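Local coordinates for protein design 2L4HC2_11 (Synthetic construct, PDB 5J2L), which is a computationally designed helical hairpin that pairs with a second copy of itself, with hydrogen-bond networks probably setting the specificity of assembly, at residues E27-K30 and R31-I35; L53-I56 and I57-Q61. One frame throughout, in Å; residues are numbered along the deposited sequence.

Interaction 1 (E27-K30 and R31-I35)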
loop_
_atom_site.group_PDB
_atom_site.type_symbol
_atom_site.label_atom_id
_atom_site.label_comp_id
_atom_site.label_asym_id
_atom_site.label_seq_id
_atom_site.Cartn_x
_atom_site.Cartn_y
_atom_site.Cartn_z
ATOM N N GLU A 27 4.903 0.166 -9.415
ATOM C CA GLU A 27 4.278 1.354 -9.965
ATOM C C GLU A 27 3.996 2.369 -8.862
ATOM O O GLU A 27 4.251 3.554 -9.037
ATOM C CB GLU A 27 2.991 1.008 -10.700
ATOM C CG GLU A 27 3.192 0.210 -11.972
ATOM C CD GLU A 27 1.907 -0.046 -12.704
ATOM O OE1 GLU A 27 0.876 0.391 -12.238
ATOM O OE2 GLU A 27 1.957 -0.661 -13.742
ATOM N N ILE A 28 3.487 1.904 -7.724
ATOM C CA ILE A 28 3.209 2.780 -6.590
ATOM C C ILE A 28 4.477 3.465 -6.111
ATOM O O ILE A 28 4.465 4.660 -5.817
ATOM C CB ILE A 28 2.507 2.020 -5.455
ATOM C CG1 ILE A 28 1.083 1.657 -5.920
ATOM C CG2 ILE A 28 2.509 2.821 -4.152
ATOM C CD1 ILE A 28 0.372 0.667 -5.034
ATOM N N ARG A 29 5.557 2.696 -6.033
ATOM C CA ARG A 29 6.843 3.222 -5.620
ATOM C C ARG A 29 7.320 4.297 -6.598
ATOM O O ARG A 29 7.780 5.355 -6.179
ATOM C CB ARG A 29 7.874 2.130 -5.501
ATOM C CG ARG A 29 9.194 2.624 -4.940
ATOM C CD ARG A 29 10.195 1.540 -4.795
ATOM N NE ARG A 29 11.377 2.022 -4.098
ATOM C CZ ARG A 29 12.410 2.663 -4.676
ATOM N NH1 ARG A 29 12.408 2.889 -5.975
ATOM N NH2 ARG A 29 13.423 3.068 -3.928
ATOM N N LYS A 30 7.206 4.029 -7.893
ATOM C CA LYS A 30 7.612 5.013 -8.890
ATOM C C LYS A 30 6.777 6.280 -8.812
ATOM O O LYS A 30 7.333 7.379 -8.877
ATOM C CB LYS A 30 7.557 4.425 -10.298
ATOM C CG LYS A 30 8.656 3.409 -10.578
ATOM C CD LYS A 30 8.562 2.864 -11.996
ATOM C CE LYS A 30 9.683 1.861 -12.277
ATOM N NZ LYS A 30 9.576 1.268 -13.639
ATOM N N ARG A 31 5.464 6.134 -8.636
ATOM C CA ARG A 31 4.586 7.289 -8.522
ATOM C C ARG A 31 4.904 8.138 -7.297
ATOM O O ARG A 31 4.910 9.360 -7.395
ATOM C CB ARG A 31 3.130 6.885 -8.501
ATOM C CG ARG A 31 2.573 6.477 -9.840
ATOM C CD ARG A 31 2.522 7.673 -10.718
ATOM N NE ARG A 31 1.585 8.642 -10.183
ATOM C CZ ARG A 31 1.744 9.982 -10.158
ATOM N NH1 ARG A 31 2.818 10.573 -10.642
ATOM N NH2 ARG A 31 0.793 10.721 -9.624
ATOM N N LEU A 32 5.175 7.513 -6.157
ATOM C CA LEU A 32 5.519 8.289 -4.968
ATOM C C LEU A 32 6.807 9.097 -5.189
ATOM O O LEU A 32 6.908 10.232 -4.717
ATOM C CB LEU A 32 5.591 7.372 -3.733
ATOM C CG LEU A 32 4.215 6.882 -3.210
ATOM C CD1 LEU A 32 4.408 5.777 -2.181
ATOM C CD2 LEU A 32 3.483 8.066 -2.569
ATOM N N LYS A 33 7.774 8.529 -5.923
ATOM C CA LYS A 33 8.996 9.273 -6.264
ATOM C C LYS A 33 8.665 10.477 -7.116
ATOM O O LYS A 33 9.188 11.571 -6.890
ATOM C CB LYS A 33 10.006 8.393 -7.011
ATOM C CG LYS A 33 10.705 7.359 -6.163
ATOM C CD LYS A 33 11.664 6.505 -7.003
ATOM C CE LYS A 33 12.872 7.318 -7.476
ATOM N NZ LYS A 33 13.833 6.500 -8.280
ATOM N N GLU A 34 7.782 10.272 -8.094
ATOM C CA GLU A 34 7.379 11.342 -8.989
ATOM C C GLU A 34 6.696 12.460 -8.205
ATOM O O GLU A 34 6.961 13.648 -8.419
ATOM C CB GLU A 34 6.458 10.791 -10.095
ATOM C CG GLU A 34 7.143 9.874 -11.100
ATOM C CD GLU A 34 6.191 9.193 -12.073
ATOM O OE1 GLU A 34 5.033 9.527 -12.104
ATOM O OE2 GLU A 34 6.626 8.304 -12.767
ATOM N N ILE A 35 5.835 12.067 -7.274
ATOM C CA ILE A 35 5.064 13.039 -6.505
ATOM C C ILE A 35 6.037 13.842 -5.629
ATOM O O ILE A 35 5.926 15.069 -5.536
ATOM C CB ILE A 35 3.976 12.323 -5.676
ATOM C CG1 ILE A 35 2.948 11.703 -6.636
ATOM C CG2 ILE A 35 3.270 13.317 -4.758
ATOM C CD1 ILE A 35 1.986 10.723 -5.969
#

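Interaction 2 (L53-I56 and I57-Q61)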
loop_
_atom_site.group_PDB
_atom_site.type_symbol
_atom_site.label_atom_id
_atom_site.label_comp_id
_atom_site.label_asym_id
_atom_site.label_seq_id
_atom_site.Cartn_x
_atom_site.Cartn_y
_atom_site.Cartn_z
ATOM N N LEU A 53 -1.890 12.076 -4.182
ATOM C CA LEU A 53 -1.683 11.216 -3.029
ATOM C C LEU A 53 -2.952 10.428 -2.677
ATOM O O LEU A 53 -2.870 9.264 -2.285
ATOM C CB LEU A 53 -1.171 12.045 -1.866
ATOM C CG LEU A 53 0.254 12.572 -2.068
ATOM C CD1 LEU A 53 0.604 13.557 -0.960
ATOM C CD2 LEU A 53 1.222 11.386 -2.068
ATOM N N ARG A 54 -4.105 11.072 -2.864
ATOM C CA ARG A 54 -5.412 10.487 -2.680
ATOM C C ARG A 54 -5.491 9.213 -3.532
ATOM O O ARG A 54 -5.910 8.158 -3.054
ATOM C CB ARG A 54 -6.493 11.539 -3.044
ATOM C CG ARG A 54 -7.944 11.159 -2.830
ATOM C CD ARG A 54 -8.933 12.272 -3.130
ATOM N NE ARG A 54 -8.880 13.375 -2.162
ATOM C CZ ARG A 54 -8.508 14.663 -2.384
ATOM N NH1 ARG A 54 -8.187 15.095 -3.590
ATOM N NH2 ARG A 54 -8.494 15.506 -1.355
ATOM N N GLU A 55 -5.044 9.323 -4.787
ATOM C CA GLU A 55 -5.028 8.203 -5.726
ATOM C C GLU A 55 -4.059 7.094 -5.284
ATOM O O GLU A 55 -4.390 5.913 -5.393
ATOM C CB GLU A 55 -4.734 8.716 -7.138
ATOM C CG GLU A 55 -4.628 7.639 -8.230
ATOM C CD GLU A 55 -5.869 6.801 -8.426
ATOM O OE1 GLU A 55 -6.907 7.128 -7.900
ATOM O OE2 GLU A 55 -5.772 5.818 -9.126
ATOM N N ILE A 56 -2.884 7.460 -4.763
ATOM C CA ILE A 56 -1.967 6.444 -4.254
ATOM C C ILE A 56 -2.620 5.655 -3.141
ATOM O O ILE A 56 -2.501 4.437 -3.087
ATOM C CB ILE A 56 -0.632 7.016 -3.709
ATOM C CG1 ILE A 56 0.206 7.658 -4.810
ATOM C CG2 ILE A 56 0.154 5.887 -3.042
ATOM C CD1 ILE A 56 0.660 6.687 -5.872
ATOM N N ILE A 57 -3.314 6.343 -2.252
ATOM C CA ILE A 57 -3.931 5.638 -1.150
ATOM C C ILE A 57 -4.953 4.642 -1.663
ATOM O O ILE A 57 -4.988 3.500 -1.209
ATOM C CB ILE A 57 -4.537 6.620 -0.135
ATOM C CG1 ILE A 57 -3.403 7.372 0.571
ATOM C CG2 ILE A 57 -5.427 5.897 0.851
ATOM C CD1 ILE A 57 -3.864 8.561 1.393
ATOM N N ARG A 58 -5.764 5.073 -2.612
ATOM C CA ARG A 58 -6.788 4.220 -3.177
ATOM C C ARG A 58 -6.135 2.940 -3.723
ATOM O O ARG A 58 -6.616 1.830 -3.486
ATOM C CB ARG A 58 -7.565 4.980 -4.255
ATOM C CG ARG A 58 -8.821 4.289 -4.755
ATOM C CD ARG A 58 -9.393 4.962 -5.944
ATOM N NE ARG A 58 -8.483 4.839 -7.064
ATOM C CZ ARG A 58 -8.303 3.695 -7.751
ATOM N NH1 ARG A 58 -8.980 2.620 -7.407
ATOM N NH2 ARG A 58 -7.442 3.647 -8.751
ATOM N N ARG A 59 -5.025 3.108 -4.438
ATOM C CA ARG A 59 -4.291 2.001 -5.010
ATOM C C ARG A 59 -3.747 1.060 -3.926
ATOM O O ARG A 59 -3.823 -0.160 -4.062
ATOM C CB ARG A 59 -3.166 2.532 -5.904
ATOM C CG ARG A 59 -3.678 3.223 -7.162
ATOM C CD ARG A 59 -2.597 3.623 -8.101
ATOM N NE ARG A 59 -1.964 2.466 -8.711
ATOM C CZ ARG A 59 -0.947 2.518 -9.591
ATOM N NH1 ARG A 59 -0.458 3.685 -9.958
ATOM N NH2 ARG A 59 -0.459 1.392 -10.087
ATOM N N LEU A 60 -3.218 1.614 -2.844
ATOM C CA LEU A 60 -2.725 0.769 -1.766
ATOM C C LEU A 60 -3.860 -0.021 -1.148
ATOM O O LEU A 60 -3.698 -1.195 -0.835
ATOM C CB LEU A 60 -2.003 1.600 -0.678
ATOM C CG LEU A 60 -0.632 2.162 -1.053
ATOM C CD1 LEU A 60 -0.159 3.112 0.047
ATOM C CD2 LEU A 60 0.346 1.014 -1.207
ATOM N N GLN A 61 -5.007 0.625 -0.980
ATOM C CA GLN A 61 -6.164 -0.023 -0.392
ATOM C C GLN A 61 -6.616 -1.181 -1.274
ATOM O O GLN A 61 -6.960 -2.253 -0.776
ATOM C CB GLN A 61 -7.276 0.988 -0.187
ATOM C CG GLN A 61 -6.978 2.019 0.882
ATOM C CD GLN A 61 -8.077 3.061 0.987
ATOM O OE1 GLN A 61 -8.814 3.318 0.029
ATOM N NE2 GLN A 61 -8.202 3.669 2.155
#

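Interaction 1 (E27-K30 and R31-I35)
Glu-34 lies one turn after Lys-30, and its aliphatic part runs past that residue's carbonyl. Its CB stands 3.7 Å from Lys-30 O, which also accepts the Glu-34 backbone N-H. CG comes nearer, 3.3 Å from Lys-30 O, because chi1 of -69° sets it beside the backbone N, and CD follows at 3.8 Å from the same Lys-30 O. At the tip, OE1 takes a hydrogen bond from Arg-31 NH1 (2.9 Å) on its anti side, within a salt bridge. The arginine chain, bent at chi2 and chi3, brings its guanidinium edge in plane to the carboxylate, while NH2 serves Glu-52 of helix 46-80. With an alanine in place of Glu-34, Arg-31 would probably lose this carboxylate, leaving Glu-52 to hold the guanidinium through NH2 and its NH1 end freer to turn. All this lies within helix 7-41 of a four-helix dimer. The helix's inward face carries Ile-28 and Leu-32, branched, uncharged side chains lying side by side (Ile-28 CG2 to Leu-32 CD1 4.0 Å) and packing on Ser-64 and Gln-61 of the second subunit. On the exposed flank two like charges, Arg-29 NH1 and Lys-33 NZ, come within 4.5 Å without a hydrogen bond, Lys-33 CD sitting 3.8 Å from Arg-29 NH1.

Interaction 2 (L53-I56 and I57-Q61)
Glu-55 and Arg-58, three residues apart along helix 46-80, carry the ionic part of this contact. The arginine grips the carboxylate side-on with two nitrogens: NE gives an almost straight hydrogen bond to Glu-55 OE1 (2.9 Å, 177° at the hydrogen), and NH2 reaches Glu-55 OE2 at 2.8 Å. Both oxygens are met on their syn sides. The match is not flat, since the carboxylate and guanidinium planes are turned 34° from each other. Glu-55 gets there by leaving the backbone with CG anti to the backbone N (chi1 178°) and then folding at chi2, which carries its acid forward along the helix. Long, flexible and oppositely charged side chains suit this partly exposed flank. Arg-58 has a further partner in Glu-62 through NH1, Arg-59 sends its guanidinium across to Glu-27 of helix 7-41, and Arg-54 NH2 bonds to Gln-36 of the second subunit.

The backbone bonds are those of a regular alpha-helix, each N-H joined to the carbonyl four residues earlier, as in Leu-60 N to Ile-56 O at 2.9 Å. Side-chain carbons rest against the same carbonyls: Ile-57 CG1 lies 3.5 Å from Leu-53 O, and Arg-59 CG 3.3 Å from Glu-55 O.

The apolar contact is a van der Waals one. Ile-56 CG2 and Leu-60 CD1 approach to 4.2 Å, their branches crossing at a slant. Leu-53, Ile-56 and Leu-60 meet helix 7-41; Leu-53, Ile-57 and Leu-60 also pack on the second subunit, so uncharged branched side chains fit the interior of the dimer's four-helix bundle.

Because each carboxylate oxygen of Glu-55 has its own N-H donor, the paired grip is likely to limit rotation of both charged groups and to steady their ionised forms.

Interaction 1 lies on helix 7-41 and interaction 2 on helix 46-80, the two antiparallel arms of one hairpin; the first is complete before the second begins, with the turn between them. Their centres are 11 Å apart and they touch directly. A salt bridge from Arg-59 NH2 to Glu-27 OE1 (2.7 Å) crosses between the helices, while Ile-28 meets Leu-60, and both Ile-35 and the aliphatic base of Arg-31 meet Ile-56. Apolar residues of both ranges also reach the second subunit, so the same stripes that close the hairpin contribute to the dimer interface. Charged pairs at the flank accompany a largely apolar interface, where polar residues also lie, consistent with a designed helical bundle.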